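Local coordinates for protein PadR family transcriptional regulator (Listeria monocytogenes, PDB 6ABQ) that probably binds DNA through a winged helix-turn-helix domain as a PadR-family transcriptional regulator whose activity appears to be controlled by a ligand, at residues L65-K70 and L84-E89. Residues are numbered along the deposited sequence; the frame is centred on the assembly and turned at random.
Sequences LVEIEK and LSPAGE
At the base of the wing, the β-hairpin of a winged helix-turn-helix domain, Leu65 leads into and Val66 begins strand 66-72, while Leu84 and Ser85 carry the other strand over into the long C-terminal helix 86-110. Val66 and Leu84 form the last antiparallel pair, a non-hydrogen-bonded one with CA atoms 4.6 Å apart and side chains that diverge. Just beyond it Ser85 N donates to Leu65 O at 3.0 Å, a fairly straight bond (161° at the hydrogen) that reaches the oxygen from above the carbonyl plane. The same oxygen also takes CA-H...O contacts from Leu84 and from Gly88, whose CA lies 3.4 Å from Leu65 O, so the first helical turn sits directly against this carbonyl at Gly88.

Ser85 is the N-cap of the helix. Ser85 OG, placed between the backbone N and the carbonyl carbon (chi1 72°), accepts a weak bond of 3.3 Å from Gly88 N and is also hydrogen-bonded to Gly64 O, so one buried hydroxyl joins the helix start to the link between helix 50-62 and strand 66-72. The Leu65 side chain lies along the first turn of the helix: Leu65 CB is 3.7 Å from Gly88 CA, and the CD2 branch of Leu65 ends 3.6 Å from Ala87 O. Leu23 and Leu60 pack against the same leucine, tying the base of the hairpin to helices 17-27 and 50-62. On the exposed side, the extended chain of Glu67 brings OE2 to 3.3 Å from Ser85 CA, packing beside Ser85 and Pro86 at the start of the helix. The wing of the winged helix-turn-helix thus leads straight into the C-terminal helix, as in PadR regulators.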
ATOM      1  N   LEU B  65      19.480  -6.730   2.941  1.00 16.56           N
ATOM      2  CA  LEU B  65      19.426  -5.837   1.777  1.00 16.39           C
ATOM      3  C   LEU B  65      20.300  -4.576   1.868  1.00 15.68           C
ATOM      4  O   LEU B  65      20.458  -3.850   0.871  1.00 15.95           O
ATOM      5  CB  LEU B  65      17.961  -5.450   1.476  1.00 16.19           C
ATOM      6  CG  LEU B  65      16.895  -6.554   1.372  1.00 17.16           C
ATOM      7  CD1 LEU B  65      15.538  -5.931   1.106  1.00 17.19           C
ATOM      8  CD2 LEU B  65      17.209  -7.623   0.326  1.00 18.65           C
ATOM      9  N   VAL B  66      20.855  -4.317   3.053  1.00 15.10           N
ATOM     10  CA  VAL B  66      21.596  -3.075   3.322  1.00 14.56           C
ATOM     11  C   VAL B  66      22.919  -3.309   4.041  1.00 15.11           C
ATOM     12  O   VAL B  66      23.083  -4.286   4.767  1.00 15.63           O
ATOM     13  CB  VAL B  66      20.763  -2.010   4.105  1.00 13.45           C
ATOM     14  CG1 VAL B  66      19.661  -1.413   3.236  1.00 13.28           C
ATOM     15  CG2 VAL B  66      20.202  -2.568   5.414  1.00 13.29           C
ATOM     16  N   GLU B  67      23.847  -2.377   3.827  1.00 15.30           N
ATOM     17  CA  GLU B  67      25.152  -2.361   4.476  1.00 16.13           C
ATOM     18  C   GLU B  67      25.278  -1.095   5.324  1.00 15.47           C
ATOM     19  O   GLU B  67      24.842  -0.020   4.906  1.00 14.82           O
ATOM     20  CB  GLU B  67      26.251  -2.449   3.425  1.00 17.58           C
ATOM     21  CG  GLU B  67      26.186  -3.753   2.635  1.00 18.57           C
ATOM     22  CD  GLU B  67      27.288  -3.917   1.611  1.00 20.47           C
ATOM     23  OE1 GLU B  67      28.437  -3.498   1.861  1.00 21.51           O
ATOM     24  OE2 GLU B  67      27.003  -4.501   0.546  1.00 21.27           O
ATOM     25  N   ILE B  68      25.845  -1.239   6.522  1.00 15.94           N
ATOM     26  CA  ILE B  68      25.802  -0.181   7.531  1.00 15.51           C
ATOM     27  C   ILE B  68      27.197   0.353   7.894  1.00 16.80           C
ATOM     28  O   ILE B  68      28.070  -0.403   8.320  1.00 18.18           O
ATOM     29  CB  ILE B  68      25.046  -0.615   8.821  1.00 15.27           C
ATOM     30  CG1 ILE B  68      23.694  -1.266   8.506  1.00 14.47           C
ATOM     31  CG2 ILE B  68      24.815   0.572   9.751  1.00 14.95           C
ATOM     32  CD1 ILE B  68      23.660  -2.770   8.692  1.00 15.34           C
ATOM     33  N   GLU B  69      27.387   1.659   7.713  1.00 16.64           N
ATOM     34  CA  GLU B  69      28.589   2.344   8.189  1.00 18.01           C
ATOM     35  C   GLU B  69      28.240   3.483   9.139  1.00 17.60           C
ATOM     36  O   GLU B  69      27.473   4.385   8.794  1.00 16.58           O
ATOM     37  CB  GLU B  69      29.464   2.855   7.033  1.00 19.08           C
ATOM     38  CG  GLU B  69      30.740   3.557   7.501  1.00 20.91           C
ATOM     39  CD  GLU B  69      31.606   4.122   6.387  1.00 22.41           C
ATOM     40  OE1 GLU B  69      31.224   4.078   5.196  1.00 22.10           O
ATOM     41  OE2 GLU B  69      32.695   4.626   6.717  1.00 24.29           O
ATOM     42  N   LYS B  70      28.811   3.418  10.335  1.00 18.72           N
ATOM     43  CA  LYS B  70      28.786   4.529  11.267  1.00 19.03           C
ATOM     44  C   LYS B  70      29.947   5.483  10.952  1.00 20.46           C
ATOM     45  O   LYS B  70      31.116   5.077  10.929  1.00 22.22           O
ATOM     46  CB  LYS B  70      28.876   4.012  12.707  1.00 20.07           C
ATOM     47  CG  LYS B  70      28.719   5.098  13.765  1.00 20.62           C
ATOM     48  CD  LYS B  70      29.113   4.600  15.146  1.00 22.50           C
ATOM     49  CE  LYS B  70      29.038   5.727  16.166  1.00 23.45           C
ATOM     50  NZ  LYS B  70      29.383   5.235  17.531  1.00 25.70           N
ATOM     51  N   LEU B  84      22.977  -0.087  -0.409  1.00 16.88           N
ATOM     52  CA  LEU B  84      22.414  -1.372  -0.823  1.00 17.27           C
ATOM     53  C   LEU B  84      23.495  -2.440  -0.965  1.00 18.43           C
ATOM     54  O   LEU B  84      24.565  -2.186  -1.511  1.00 19.75           O
ATOM     55  CB  LEU B  84      21.613  -1.262  -2.127  1.00 18.31           C
ATOM     56  CG  LEU B  84      20.304  -0.464  -2.226  1.00 17.79           C
ATOM     57  CD1 LEU B  84      19.621  -0.805  -3.543  1.00 19.44           C
ATOM     58  CD2 LEU B  84      19.349  -0.717  -1.064  1.00 16.29           C
ATOM     59  N   SER B  85      23.200  -3.628  -0.444  1.00 18.23           N
ATOM     60  CA  SER B  85      23.965  -4.830  -0.742  1.00 19.70           C
ATOM     61  C   SER B  85      23.506  -5.321  -2.123  1.00 21.11           C
ATOM     62  O   SER B  85      22.462  -4.858  -2.610  1.00 20.75           O
ATOM     63  CB  SER B  85      23.719  -5.890   0.341  1.00 19.28           C
ATOM     64  OG  SER B  85      22.420  -6.452   0.254  1.00 18.92           O
ATOM     65  N   PRO B  86      24.270  -6.242  -2.769  1.00 23.04           N
ATOM     66  CA  PRO B  86      23.784  -6.800  -4.047  1.00 24.69           C
ATOM     67  C   PRO B  86      22.359  -7.376  -3.983  1.00 24.07           C
ATOM     68  O   PRO B  86      21.591  -7.184  -4.934  1.00 24.88           O
ATOM     69  CB  PRO B  86      24.817  -7.884  -4.366  1.00 26.79           C
ATOM     70  CG  PRO B  86      26.082  -7.310  -3.818  1.00 26.82           C
ATOM     71  CD  PRO B  86      25.683  -6.618  -2.533  1.00 24.28           C
ATOM     72  N   ALA B  87      22.017  -8.034  -2.867  1.00 22.99           N
ATOM     73  CA  ALA B  87      20.657  -8.516  -2.602  1.00 22.50           C
ATOM     74  C   ALA B  87      19.607  -7.385  -2.563  1.00 21.24           C
ATOM     75  O   ALA B  87      18.488  -7.569  -3.047  1.00 21.79           O
ATOM     76  CB  ALA B  87      20.615  -9.336  -1.319  1.00 21.93           C
ATOM     77  N   GLY B  88      19.972  -6.237  -1.988  1.00 36.54           N
ATOM     78  CA  GLY B  88      19.114  -5.045  -1.972  1.00 32.73           C
ATOM     79  C   GLY B  88      18.824  -4.500  -3.363  1.00 30.39           C
ATOM     80  O   GLY B  88      17.669  -4.170  -3.679  1.00 28.67           O
ATOM     81  N   GLU B  89      19.876  -4.417  -4.189  1.00 31.34           N
ATOM     82  CA  GLU B  89      19.762  -4.045  -5.606  1.00 31.38           C
ATOM     83  C   GLU B  89      18.778  -4.947  -6.360  1.00 32.31           C
ATOM     84  O   GLU B  89      17.926  -4.455  -7.099  1.00 31.16           O
ATOM     85  CB  GLU B  89      21.134  -4.063  -6.297  1.00 34.40           C
ATOM     86  CG  GLU B  89      22.032  -2.880  -5.945  1.00 33.98           C
ATOM     87  CD  GLU B  89      23.459  -3.009  -6.465  1.00 37.66           C
ATOM     88  OE1 GLU B  89      23.751  -3.898  -7.293  1.00 41.24           O
ATOM     89  OE2 GLU B  89      24.305  -2.200  -6.048  1.00 37.91           O
TER